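Local coordinates for periplasmic binding protein/LacI transcriptional regulator (Shewanella sp. ANA-3, PDB 5OCP) that binds alpha- and beta-L-arabinofuranose and probably delivers the sugar from the periplasm to an ABC transporter for uptake, at residues Ser12-Ser17 / Ser221-Pro226; His194-Ala199 / Asn238-Leu243; Ile86-Ile91 / Ser105-Glu110; Phe167-Gly172 / Val225-Lys230. All blocks are in the same frame, centred on the assembly; numbering follows the deposited sequence.

Contact 1: Ser12-Ser17 / Ser221-Pro226; sequences SGWRTS and SVDGVP. With FUB (beta-L-arabinofuranose), chain J; AHR (alpha-L-arabinofuranose), chain I.
Trp14 turns its indole toward Asp223 with CG anti to the backbone nitrogen (chi1 -176°), while Asp223 holds CG beside its own nitrogen. The two side chains cross at about a right angle. Asp223 OD1 lies over one indole face, toward the rim, with the ring and carboxylate planes 30° apart. Trp14 CB comes within 3.3 Å of Asp223 OD2. The same CB packs on Val225 CG1 at 3.8 Å, and this methyl lies at the indole edge. No hydrogen bond joins the segments directly. The sugar links them instead, its two anomers sharing one place. Asp223 OD1 is 2.5 Å from O3 of either anomer, and Asp223 OD2 is 2.6 Å from O2. Trp14 CZ3 meets sugar C5 obliquely at 3.8 Å. Ser12 OG lies 2.9 Å from O2 of either anomer, and equally near O1 of the beta anomer. It also accepts from Arg15 N as the N-cap of helix 13-29. Arg15 NH2 donates to O4 at 3.2 Å through a bent bond (139°), and Trp14 CZ3 lies over one guanidinium face. A salt bridge to Glu11 helps fix that guanidinium. Trp14 NE1 donates to Leu243 O, just after strand 239-242. A helix start of one lobe and a loop of the other thus close on the ligand, as in the interdomain cleft of sugar-binding proteins of the type I periplasmic binding protein fold.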
# COMPACT_ATOMS: atom_id res chain seq x y z
N SER A 12 -2.31 1.47 -8.42
CA SER A 12 -1.32 2.48 -8.07
C SER A 12 -0.02 2.00 -8.68
O SER A 12 0.23 0.79 -8.84
CB SER A 12 -1.17 2.69 -6.50
OG SER A 12 -0.63 1.49 -5.96
N GLY A 13 0.85 2.96 -8.92
CA GLY A 13 2.21 2.67 -9.19
C GLY A 13 2.93 1.87 -8.13
O GLY A 13 3.78 0.97 -8.47
N TRP A 14 2.60 2.07 -6.86
CA TRP A 14 3.11 1.17 -5.84
C TRP A 14 2.76 -0.32 -6.12
O TRP A 14 3.66 -1.21 -6.11
CB TRP A 14 2.71 1.55 -4.39
CG TRP A 14 3.38 0.61 -3.45
CD1 TRP A 14 4.68 0.76 -2.90
CD2 TRP A 14 2.93 -0.66 -2.96
NE1 TRP A 14 4.99 -0.33 -2.13
CE2 TRP A 14 3.99 -1.24 -2.20
CE3 TRP A 14 1.77 -1.42 -3.14
CZ2 TRP A 14 3.85 -2.46 -1.56
CZ3 TRP A 14 1.64 -2.61 -2.50
CH2 TRP A 14 2.68 -3.14 -1.74
N ARG A 15 1.49 -0.57 -6.41
CA ARG A 15 1.06 -1.91 -6.65
C ARG A 15 1.77 -2.56 -7.81
O ARG A 15 2.13 -3.76 -7.76
CB ARG A 15 -0.44 -1.90 -6.88
CG ARG A 15 -1.03 -3.21 -7.30
CD ARG A 15 -1.28 -4.21 -6.23
NE ARG A 15 -1.91 -3.64 -5.02
CZ ARG A 15 -1.80 -4.21 -3.80
NH1 ARG A 15 -1.18 -5.32 -3.66
NH2 ARG A 15 -2.22 -3.57 -2.69
N THR A 16 1.93 -1.82 -8.91
CA THR A 16 2.63 -2.41 -10.07
C THR A 16 4.09 -2.62 -9.75
O THR A 16 4.70 -3.68 -10.17
CB THR A 16 2.43 -1.57 -11.34
OG1 THR A 16 2.82 -0.26 -11.09
CG2 THR A 16 0.98 -1.49 -11.73
N SER A 17 4.69 -1.74 -8.95
CA SER A 17 6.05 -1.96 -8.46
C SER A 17 6.21 -3.22 -7.60
O SER A 17 7.23 -3.98 -7.69
CB SER A 17 6.62 -0.71 -7.74
OG SER A 17 6.17 -0.61 -6.37
N SER A 221 1.56 11.43 3.08
CA SER A 221 1.07 10.27 2.38
C SER A 221 1.86 9.02 2.80
O SER A 221 2.75 9.08 3.69
CB SER A 221 1.31 10.56 0.88
OG SER A 221 0.73 9.59 0.06
N VAL A 222 1.52 7.92 2.14
CA VAL A 222 2.26 6.62 2.26
C VAL A 222 2.53 6.02 0.91
O VAL A 222 1.65 6.00 0.05
CB VAL A 222 1.46 5.62 3.14
CG1 VAL A 222 2.26 4.32 3.31
CG2 VAL A 222 1.20 6.18 4.49
N ASP A 223 3.76 5.50 0.76
CA ASP A 223 4.21 4.50 -0.24
C ASP A 223 5.72 4.72 -0.55
O ASP A 223 6.49 3.77 -0.68
CB ASP A 223 3.42 4.39 -1.52
CG ASP A 223 2.12 3.62 -1.41
OD1 ASP A 223 1.86 2.93 -0.36
OD2 ASP A 223 1.27 3.69 -2.34
N GLY A 224 6.12 5.99 -0.72
CA GLY A 224 7.45 6.28 -1.09
C GLY A 224 7.77 5.91 -2.53
O GLY A 224 8.88 5.36 -2.83
N VAL A 225 6.86 6.17 -3.46
CA VAL A 225 7.14 5.85 -4.85
C VAL A 225 8.05 6.89 -5.45
O VAL A 225 8.07 7.98 -4.98
CB VAL A 225 5.92 5.64 -5.73
CG1 VAL A 225 5.06 4.48 -5.12
CG2 VAL A 225 5.11 6.92 -5.91
N PRO A 226 8.78 6.53 -6.52
CA PRO A 226 9.75 7.50 -7.06
C PRO A 226 9.16 8.80 -7.53
O PRO A 226 9.76 9.84 -7.24
CB PRO A 226 10.35 6.73 -8.24
CG PRO A 226 10.37 5.31 -7.74
CD PRO A 226 9.03 5.18 -7.06
O5 FUB J . -1.93 -2.36 0.32
C5 FUB J . -0.99 -1.37 0.01
C4 FUB J . -1.67 -0.18 -0.63
O4 FUB J . -2.46 -0.55 -1.74
C3 FUB J . -0.65 0.87 -1.11
O3 FUB J . -0.32 1.68 -0.03
C2 FUB J . -1.47 1.56 -2.20
O2 FUB J . -0.69 2.22 -3.17
C1 FUB J . -2.40 0.48 -2.74
O1 FUB J . -1.80 -0.07 -3.81
O5 AHR I . -1.93 -2.36 0.32
C5 AHR I . -0.99 -1.38 0.02
C4 AHR I . -1.67 -0.18 -0.62
O4 AHR I . -2.44 -0.56 -1.73
C3 AHR I . -0.64 0.87 -1.09
O3 AHR I . -0.32 1.69 -0.02
C2 AHR I . -1.44 1.51 -2.22
O2 AHR I . -0.69 2.21 -3.18
C1 AHR I . -2.03 0.26 -2.84
O1 AHR I . -3.11 0.59 -3.56

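Contact 2: His194-Ala199 / Asn238-Leu243; sequences HNDEMA and NATVEL. With AHR (alpha-L-arabinofuranose), chain I; FUB (beta-L-arabinofuranose), chain J.
Thr240 OG1 donates to Asp196 OD1 at 2.7 Å, and this is the one tight point between the segments. Asp196 OD1 receives it on its syn lone pair, on the side of the other carboxylate oxygen. Thr240 places OG1 anti to the backbone nitrogen (chi1 -173°), which aims it at the helix start. Asp196 is buried and held from several sides. Its OD1 also accepts from Ser221 OG, and its OD2 accepts from Val225 N. Around this point the chains stand well apart, with the CA atoms of Asp196 and Thr240 at 7.5 Å. Asp196 follows strand 190-193, and strand 218-221 lies between that strand and 239-242 in the sheet of the C-terminal lobe. The bond thus joins elements that are not adjacent in this alpha/beta lobe of the periplasmic binding protein fold. Toward the cleft the two segments meet the sugar separately. Asn195 ND2 donates to O2 of either anomer at 3.0 Å, almost straight (177°). Asn195 OD1 caps helix 196-208 by accepting from Met198 N at 3.0 Å, with the donor above the amide plane. Cutting Asn195 back to alanine would probably leave sugar O2 without this donor and Met198 N without its cap. Leu243 CD2 approaches sugar O3 at 3.7 Å. On the partly exposed side Glu242 OE1 forms a salt bridge with Arg288, and Glu197 accepts from Gly13 N.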
# COMPACT_ATOMS: atom_id res chain seq x y z
N HIS A 194 -4.07 8.41 1.90
CA HIS A 194 -3.65 7.07 2.26
C HIS A 194 -2.62 6.49 1.29
O HIS A 194 -1.97 5.52 1.67
CB HIS A 194 -4.84 6.14 2.41
CG HIS A 194 -5.74 6.46 3.56
ND1 HIS A 194 -6.79 5.64 3.90
CD2 HIS A 194 -5.81 7.52 4.40
CE1 HIS A 194 -7.44 6.16 4.94
NE2 HIS A 194 -6.80 7.24 5.34
N ASN A 195 -2.43 7.02 0.08
CA ASN A 195 -1.35 6.62 -0.75
C ASN A 195 -0.82 7.73 -1.62
O ASN A 195 -1.48 8.77 -1.83
CB ASN A 195 -1.60 5.36 -1.57
CG ASN A 195 -2.46 5.57 -2.81
OD1 ASN A 195 -3.17 6.60 -2.94
ND2 ASN A 195 -2.43 4.58 -3.72
N ASP A 196 0.40 7.53 -2.08
CA ASP A 196 1.04 8.58 -2.89
C ASP A 196 0.29 8.84 -4.19
O ASP A 196 0.27 10.00 -4.64
CB ASP A 196 2.50 8.21 -3.24
CG ASP A 196 3.47 8.20 -2.05
OD1 ASP A 196 3.15 8.68 -0.93
OD2 ASP A 196 4.60 7.71 -2.27
N GLU A 197 -0.33 7.82 -4.77
CA GLU A 197 -1.08 7.95 -6.03
C GLU A 197 -2.18 9.01 -5.91
O GLU A 197 -2.24 9.93 -6.74
CB GLU A 197 -1.62 6.59 -6.43
CG GLU A 197 -2.05 6.47 -7.85
CD GLU A 197 -0.91 6.37 -8.87
OE1 GLU A 197 0.19 5.81 -8.65
OE2 GLU A 197 -1.23 6.78 -10.01
N MET A 198 -3.02 8.95 -4.87
CA MET A 198 -4.11 9.88 -4.69
C MET A 198 -3.48 11.26 -4.40
O MET A 198 -4.05 12.30 -4.78
CB MET A 198 -5.05 9.53 -3.56
CG MET A 198 -5.85 8.26 -3.79
SD MET A 198 -6.97 7.83 -2.47
CE MET A 198 -5.82 7.62 -1.12
N ALA A 199 -2.36 11.28 -3.68
CA ALA A 199 -1.72 12.53 -3.27
C ALA A 199 -1.26 13.30 -4.51
O ALA A 199 -1.45 14.55 -4.55
CB ALA A 199 -0.57 12.23 -2.42
N ASN A 238 5.10 17.00 0.76
CA ASN A 238 5.96 17.20 1.92
C ASN A 238 6.60 15.97 2.50
O ASN A 238 7.77 16.02 2.82
CB ASN A 238 5.24 17.91 2.96
CG ASN A 238 4.78 19.28 2.47
OD1 ASN A 238 3.70 19.41 1.90
ND2 ASN A 238 5.67 20.30 2.60
N ALA A 239 5.81 14.90 2.67
CA ALA A 239 6.29 13.70 3.48
C ALA A 239 5.57 12.46 3.06
O ALA A 239 4.40 12.51 2.65
CB ALA A 239 6.17 13.89 4.98
N THR A 240 6.27 11.32 3.09
CA THR A 240 5.65 10.03 2.88
C THR A 240 6.36 8.99 3.70
O THR A 240 7.50 9.18 4.10
CB THR A 240 5.64 9.66 1.39
OG1 THR A 240 4.89 8.48 1.15
CG2 THR A 240 7.06 9.42 0.86
N VAL A 241 5.69 7.90 3.99
CA VAL A 241 6.31 6.74 4.63
C VAL A 241 6.59 5.73 3.58
O VAL A 241 5.75 5.35 2.72
CB VAL A 241 5.38 6.13 5.71
CG1 VAL A 241 5.98 4.85 6.29
CG2 VAL A 241 5.00 7.19 6.73
N GLU A 242 7.80 5.21 3.55
CA GLU A 242 8.17 4.23 2.56
C GLU A 242 7.52 2.90 2.81
O GLU A 242 7.50 2.46 3.94
CB GLU A 242 9.71 4.04 2.61
CG GLU A 242 10.24 3.10 1.59
CD GLU A 242 11.77 3.01 1.51
OE1 GLU A 242 12.21 2.58 0.48
OE2 GLU A 242 12.53 3.37 2.42
N LEU A 243 7.00 2.29 1.77
CA LEU A 243 6.37 0.97 1.81
C LEU A 243 7.18 0.09 0.86
O LEU A 243 7.15 0.27 -0.35
CB LEU A 243 4.96 0.99 1.35
CG LEU A 243 4.16 -0.31 1.35
CD1 LEU A 243 4.09 -0.83 2.76
CD2 LEU A 243 2.77 -0.16 0.73
O5 AHR I . -1.93 -2.36 0.32
C5 AHR I . -0.99 -1.38 0.02
C4 AHR I . -1.67 -0.18 -0.62
O4 AHR I . -2.44 -0.56 -1.73
C3 AHR I . -0.64 0.87 -1.09
O3 AHR I . -0.32 1.69 -0.02
C2 AHR I . -1.44 1.51 -2.22
O2 AHR I . -0.69 2.21 -3.18
C1 AHR I . -2.03 0.26 -2.84
O1 AHR I . -3.11 0.59 -3.56
O5 FUB J . -1.93 -2.36 0.32
C5 FUB J . -0.99 -1.37 0.01
C4 FUB J . -1.67 -0.18 -0.63
O4 FUB J . -2.46 -0.55 -1.74
C3 FUB J . -0.65 0.87 -1.11
O3 FUB J . -0.32 1.68 -0.03
C2 FUB J . -1.47 1.56 -2.20
O2 FUB J . -0.69 2.22 -3.17
C1 FUB J . -2.40 0.48 -2.74
O1 FUB J . -1.80 -0.07 -3.81

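Contact 3: Ile86-Ile91 / Ser105-Glu110; sequences IVDRNI and SDFSEE. With AHR (alpha-L-arabinofuranose), chain I; FUB (beta-L-arabinofuranose), chain J.
Phe107 and Asp88 make the main packing contact. Phe107 CZ lies 3.3 Å from Asp88 O, which approaches the ring obliquely. Asp88 OD1 sits in the ring plane, at the edge, 3.6 Å from Phe107 CZ. Arg89 CA also meets the ring at its edge. Helix 138-151 also packs on Phe107, through Ala139 and Arg143 among others.

A water makes the polar link between the two backbones. It donates to Asp88 O at 2.9 Å and accepts from Ser105 N at 2.9 Å.

Segment 105-110 lies where the chain crosses between the lobes. Strands 84-87 and 101-104 are neighbours in the parallel sheet of the N-terminal lobe. After the second strand the chain passes into helix 107-121, which leads to strand 126-132 of the other sheet. This is one of the interdomain connections of the periplasmic binding protein fold.

Hydrogen bonds to the sugar come from Arg89, whose chain is extended from CG to NE. Arg89 NE donates to O5 of either anomer at 3.0 Å (164°), with O5 in the guanidinium plane. Arg89 NH2 donates to O4 at 2.9 Å (167°).

Asp88 adds a negative charge to the site. It swings CG anti to its nitrogen (chi1 163°), which brings OD1 to 2.6 Å from sugar O5. Asp88 OD2 forms a salt bridge with Arg15, probably offsetting the positive charge gathered near O4. A second shell lies within 105-110. Ser105 OG donates to Glu110 OE2 at 2.8 Å, from above the carboxylate plane. Arg143, which itself binds the sugar, is held by a salt bridge to Glu110 OE1.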
# COMPACT_ATOMS: atom_id res chain seq x y z
N ILE A 86 -0.03 -14.96 3.25
CA ILE A 86 -0.71 -13.72 2.97
C ILE A 86 0.33 -12.64 2.95
O ILE A 86 1.23 -12.62 3.79
CB ILE A 86 -1.72 -13.42 4.11
CG1 ILE A 86 -2.71 -14.56 4.33
CG2 ILE A 86 -2.46 -12.11 3.88
CD1 ILE A 86 -3.53 -14.91 3.08
N VAL A 87 0.23 -11.69 2.00
CA VAL A 87 1.14 -10.58 1.91
C VAL A 87 0.35 -9.25 1.75
O VAL A 87 -0.74 -9.22 1.21
CB VAL A 87 2.12 -10.67 0.75
CG1 VAL A 87 3.05 -11.87 0.98
CG2 VAL A 87 1.41 -10.79 -0.59
N ASP A 88 0.95 -8.21 2.27
CA ASP A 88 0.50 -6.83 2.04
C ASP A 88 -0.70 -6.57 2.91
O ASP A 88 -0.51 -6.23 4.10
CB ASP A 88 0.38 -6.54 0.53
CG ASP A 88 -0.46 -5.28 0.22
OD1 ASP A 88 -0.47 -4.34 1.07
OD2 ASP A 88 -1.17 -5.25 -0.84
N ARG A 89 -1.91 -6.78 2.43
CA ARG A 89 -3.11 -6.59 3.24
C ARG A 89 -3.39 -7.82 4.10
O ARG A 89 -2.52 -8.73 4.23
CB ARG A 89 -4.29 -6.15 2.39
CG ARG A 89 -3.97 -4.90 1.59
CD ARG A 89 -5.14 -4.48 0.69
NE ARG A 89 -4.75 -3.29 -0.12
CZ ARG A 89 -5.50 -2.82 -1.12
NH1 ARG A 89 -6.63 -3.39 -1.49
NH2 ARG A 89 -5.05 -1.79 -1.87
N ASN A 90 -4.51 -7.77 4.78
CA ASN A 90 -4.83 -8.85 5.73
C ASN A 90 -6.14 -9.51 5.35
O ASN A 90 -6.99 -8.98 4.63
CB ASN A 90 -4.92 -8.34 7.18
CG ASN A 90 -4.69 -9.43 8.24
OD1 ASN A 90 -4.27 -10.54 7.94
ND2 ASN A 90 -5.06 -9.11 9.48
N ILE A 91 -6.37 -10.67 5.94
CA ILE A 91 -7.64 -11.39 5.84
C ILE A 91 -8.22 -11.48 7.26
O ILE A 91 -7.47 -11.40 8.24
CB ILE A 91 -7.44 -12.78 5.22
CG1 ILE A 91 -6.60 -13.66 6.12
CG2 ILE A 91 -6.86 -12.67 3.80
CD1 ILE A 91 -6.46 -15.12 5.65
N SER A 105 3.81 -4.80 6.31
CA SER A 105 4.15 -3.68 7.17
C SER A 105 3.03 -3.45 8.17
O SER A 105 1.94 -4.09 8.11
CB SER A 105 4.36 -2.40 6.33
OG SER A 105 3.09 -2.11 5.72
N ASP A 106 3.32 -2.63 9.17
CA ASP A 106 2.33 -2.23 10.16
C ASP A 106 1.68 -0.90 9.67
O ASP A 106 2.20 0.19 9.85
CB ASP A 106 2.95 -2.08 11.54
CG ASP A 106 1.90 -1.69 12.62
OD1 ASP A 106 0.79 -1.21 12.30
OD2 ASP A 106 2.29 -1.75 13.82
N PHE A 107 0.53 -1.06 9.03
CA PHE A 107 -0.19 0.07 8.47
C PHE A 107 -0.59 1.10 9.53
O PHE A 107 -0.58 2.28 9.24
CB PHE A 107 -1.48 -0.40 7.75
CG PHE A 107 -1.25 -1.30 6.59
CD1 PHE A 107 -0.55 -0.84 5.47
CD2 PHE A 107 -1.84 -2.54 6.54
CE1 PHE A 107 -0.38 -1.63 4.36
CE2 PHE A 107 -1.69 -3.36 5.43
CZ PHE A 107 -0.93 -2.92 4.36
N SER A 108 -0.96 0.64 10.75
CA SER A 108 -1.29 1.60 11.86
C SER A 108 -0.08 2.40 12.26
O SER A 108 -0.17 3.61 12.41
CB SER A 108 -1.83 0.86 13.11
OG SER A 108 -3.01 0.23 12.76
N GLU A 109 1.11 1.78 12.20
CA GLU A 109 2.36 2.46 12.50
C GLU A 109 2.67 3.50 11.41
O GLU A 109 3.12 4.61 11.71
CB GLU A 109 3.54 1.49 12.67
CG GLU A 109 4.83 2.21 12.94
CD GLU A 109 6.05 1.27 13.14
OE1 GLU A 109 5.89 0.06 13.50
OE2 GLU A 109 7.20 1.76 12.96
N GLU A 110 2.38 3.15 10.16
CA GLU A 110 2.59 4.08 9.03
C GLU A 110 1.74 5.33 9.27
O GLU A 110 2.23 6.47 9.20
CB GLU A 110 2.24 3.47 7.70
CG GLU A 110 3.18 2.36 7.26
CD GLU A 110 2.65 1.52 6.11
OE1 GLU A 110 1.54 1.69 5.58
OE2 GLU A 110 3.38 0.64 5.71
O5 AHR I . -1.93 -2.36 0.32
C5 AHR I . -0.99 -1.38 0.02
C4 AHR I . -1.67 -0.18 -0.62
O4 AHR I . -2.44 -0.56 -1.73
C3 AHR I . -0.64 0.87 -1.09
O3 AHR I . -0.32 1.69 -0.02
C2 AHR I . -1.44 1.51 -2.22
O2 AHR I . -0.69 2.21 -3.18
C1 AHR I . -2.03 0.26 -2.84
O1 AHR I . -3.11 0.59 -3.56
O5 FUB J . -1.93 -2.36 0.32
C5 FUB J . -0.99 -1.37 0.01
C4 FUB J . -1.67 -0.18 -0.63
O4 FUB J . -2.46 -0.55 -1.74
C3 FUB J . -0.65 0.87 -1.11
O3 FUB J . -0.32 1.68 -0.03
C2 FUB J . -1.47 1.56 -2.20
O2 FUB J . -0.69 2.22 -3.17
C1 FUB J . -2.40 0.48 -2.74
O1 FUB J . -1.80 -0.07 -3.81
O HOH W 1 1.78 -4.42 4.23

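Contact 4: Phe167-Gly172 / Val225-Lys230; sequences FTRAKG and VPDYFK. With AHR (alpha-L-arabinofuranose), chain I.
The starts of helices 169-183 and 226-234 face each other on the surface of the C-terminal lobe, where Arg169 and Asp227 form a long salt bridge. Arg169 NH2 stands 3.9 Å from Asp227 OD2. The oxygen lies at the guanidinium edge, near its plane, but the carboxylate plane is turned 88° to it. Arg169 starts out extended and then bends at chi3 (-59°), which carries the guanidinium across to the other helix. The backbones remain far apart, with the closest CA atoms, those of Arg169 and Tyr228, at 12.0 Å. Thr168 is the N-cap of the first helix, and its OG1 accepts from Lys171 N at 3.2 Å. Just before it, Phe167 reaches the pocket. One face of its ring underlies the alpha anomer, with Phe167 CG 3.6 Å from sugar O1. With an alanine here, that side of the sugar around O1 is likely to lose its aromatic floor. Arg169 NE has a second, weak and long ion pair with Glu197. Both ends of the main bridge are exposed and no hydrogen bond joins the two segments, so the attraction is electrostatic and probably weakened by solvent.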
# COMPACT_ATOMS: atom_id res chain seq x y z
N PHE A 167 -7.57 4.83 -3.93
CA PHE A 167 -6.16 4.60 -4.13
C PHE A 167 -5.71 5.02 -5.47
O PHE A 167 -4.64 4.66 -5.87
CB PHE A 167 -5.77 3.14 -3.80
CG PHE A 167 -5.60 2.85 -2.32
CD1 PHE A 167 -4.86 3.68 -1.49
CD2 PHE A 167 -6.08 1.64 -1.77
CE1 PHE A 167 -4.62 3.38 -0.13
CE2 PHE A 167 -5.84 1.36 -0.39
CZ PHE A 167 -5.11 2.19 0.41
N THR A 168 -6.54 5.75 -6.25
CA THR A 168 -6.12 6.13 -7.57
C THR A 168 -5.88 7.65 -7.76
O THR A 168 -6.40 8.49 -7.03
CB THR A 168 -7.06 5.69 -8.71
OG1 THR A 168 -8.24 6.51 -8.66
CG2 THR A 168 -7.37 4.24 -8.63
N ARG A 169 -5.09 7.96 -8.77
CA ARG A 169 -4.72 9.33 -9.05
C ARG A 169 -5.90 10.15 -9.56
O ARG A 169 -6.13 11.21 -9.08
CB ARG A 169 -3.60 9.42 -10.07
CG ARG A 169 -3.07 10.82 -10.19
CD ARG A 169 -1.97 10.95 -11.25
NE ARG A 169 -0.81 10.10 -11.00
CZ ARG A 169 0.49 10.46 -11.04
NH1 ARG A 169 0.89 11.70 -11.34
NH2 ARG A 169 1.42 9.54 -10.78
N ALA A 170 -6.64 9.58 -10.50
CA ALA A 170 -7.81 10.28 -11.07
C ALA A 170 -8.90 10.52 -10.07
O ALA A 170 -9.44 11.60 -10.03
CB ALA A 170 -8.34 9.55 -12.30
N LYS A 171 -9.17 9.56 -9.20
CA LYS A 171 -10.19 9.71 -8.20
C LYS A 171 -9.69 10.60 -7.07
O LYS A 171 -10.46 11.39 -6.53
CB LYS A 171 -10.73 8.41 -7.71
CG LYS A 171 -11.94 8.50 -6.85
CD LYS A 171 -13.16 8.90 -7.65
CE LYS A 171 -14.37 8.88 -6.75
NZ LYS A 171 -15.60 9.02 -7.59
N GLY A 172 -8.42 10.50 -6.69
CA GLY A 172 -7.86 11.47 -5.73
C GLY A 172 -8.04 12.93 -6.15
O GLY A 172 -8.35 13.81 -5.34
N VAL A 225 6.86 6.17 -3.46
CA VAL A 225 7.14 5.85 -4.85
C VAL A 225 8.05 6.89 -5.45
O VAL A 225 8.07 7.98 -4.98
CB VAL A 225 5.92 5.64 -5.73
CG1 VAL A 225 5.06 4.48 -5.12
CG2 VAL A 225 5.11 6.92 -5.91
N PRO A 226 8.78 6.53 -6.52
CA PRO A 226 9.75 7.50 -7.06
C PRO A 226 9.16 8.80 -7.53
O PRO A 226 9.76 9.84 -7.24
CB PRO A 226 10.35 6.73 -8.24
CG PRO A 226 10.37 5.31 -7.74
CD PRO A 226 9.03 5.18 -7.06
N ASP A 227 8.01 8.76 -8.16
CA ASP A 227 7.31 9.97 -8.59
C ASP A 227 6.98 10.88 -7.41
O ASP A 227 6.92 12.14 -7.54
CB ASP A 227 6.04 9.72 -9.34
CG ASP A 227 6.29 9.31 -10.78
OD1 ASP A 227 7.48 9.31 -11.22
OD2 ASP A 227 5.27 9.04 -11.43
N TYR A 228 6.74 10.28 -6.24
CA TYR A 228 6.50 11.14 -5.05
C TYR A 228 7.78 11.79 -4.50
O TYR A 228 7.79 12.97 -4.02
CB TYR A 228 5.75 10.36 -3.97
CG TYR A 228 5.16 11.19 -2.88
CD1 TYR A 228 5.87 11.59 -1.76
CD2 TYR A 228 3.78 11.55 -2.92
CE1 TYR A 228 5.31 12.34 -0.73
CE2 TYR A 228 3.21 12.29 -1.90
CZ TYR A 228 3.92 12.63 -0.79
OH TYR A 228 3.37 13.37 0.21
N PHE A 229 8.90 11.05 -4.52
CA PHE A 229 10.18 11.56 -4.14
C PHE A 229 10.55 12.71 -5.13
O PHE A 229 11.04 13.74 -4.68
CB PHE A 229 11.28 10.50 -4.20
CG PHE A 229 11.35 9.71 -2.92
CD1 PHE A 229 12.12 10.16 -1.84
CD2 PHE A 229 10.67 8.50 -2.82
CE1 PHE A 229 12.15 9.50 -0.64
CE2 PHE A 229 10.73 7.80 -1.62
CZ PHE A 229 11.41 8.30 -0.52
N LYS A 230 10.21 12.51 -6.38
CA LYS A 230 10.41 13.60 -7.38
C LYS A 230 9.60 14.88 -7.04
O LYS A 230 10.15 15.98 -6.92
CB LYS A 230 10.09 13.15 -8.75
CG LYS A 230 10.32 14.27 -9.78
CD LYS A 230 10.39 13.75 -11.22
CE LYS A 230 10.65 14.89 -12.21
NZ LYS A 230 11.81 15.74 -11.79
O5 AHR I . -1.93 -2.36 0.32
C5 AHR I . -0.99 -1.38 0.02
C4 AHR I . -1.67 -0.18 -0.62
O4 AHR I . -2.44 -0.56 -1.73
C3 AHR I . -0.64 0.87 -1.09
O3 AHR I . -0.32 1.69 -0.02
C2 AHR I . -1.44 1.51 -2.22
O2 AHR I . -0.69 2.21 -3.18
C1 AHR I . -2.03 0.26 -2.84
O1 AHR I . -3.11 0.59 -3.56

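In the fold
Contacts 1, 2 and 3 are buried and surround the sugar, whereas contact 4 is a surface pair that reaches the ligand only through Phe167. Contact 1 joins the two lobes across the cleft. Contact 3 lies where the chain passes between them, and Arg15 of contact 1 reaches across to contact 3. Contacts 2 and 4 hold elements of the C-terminal lobe. Contacts 1 and 4 share Val225 and Pro226, and Asp196 of contact 2 binds the backbone there. Chemistry follows place: aromatic and charged groups at the cleft, a buried hydroxyl-carboxylate bond inside the lobe, and a loose ion pair outside.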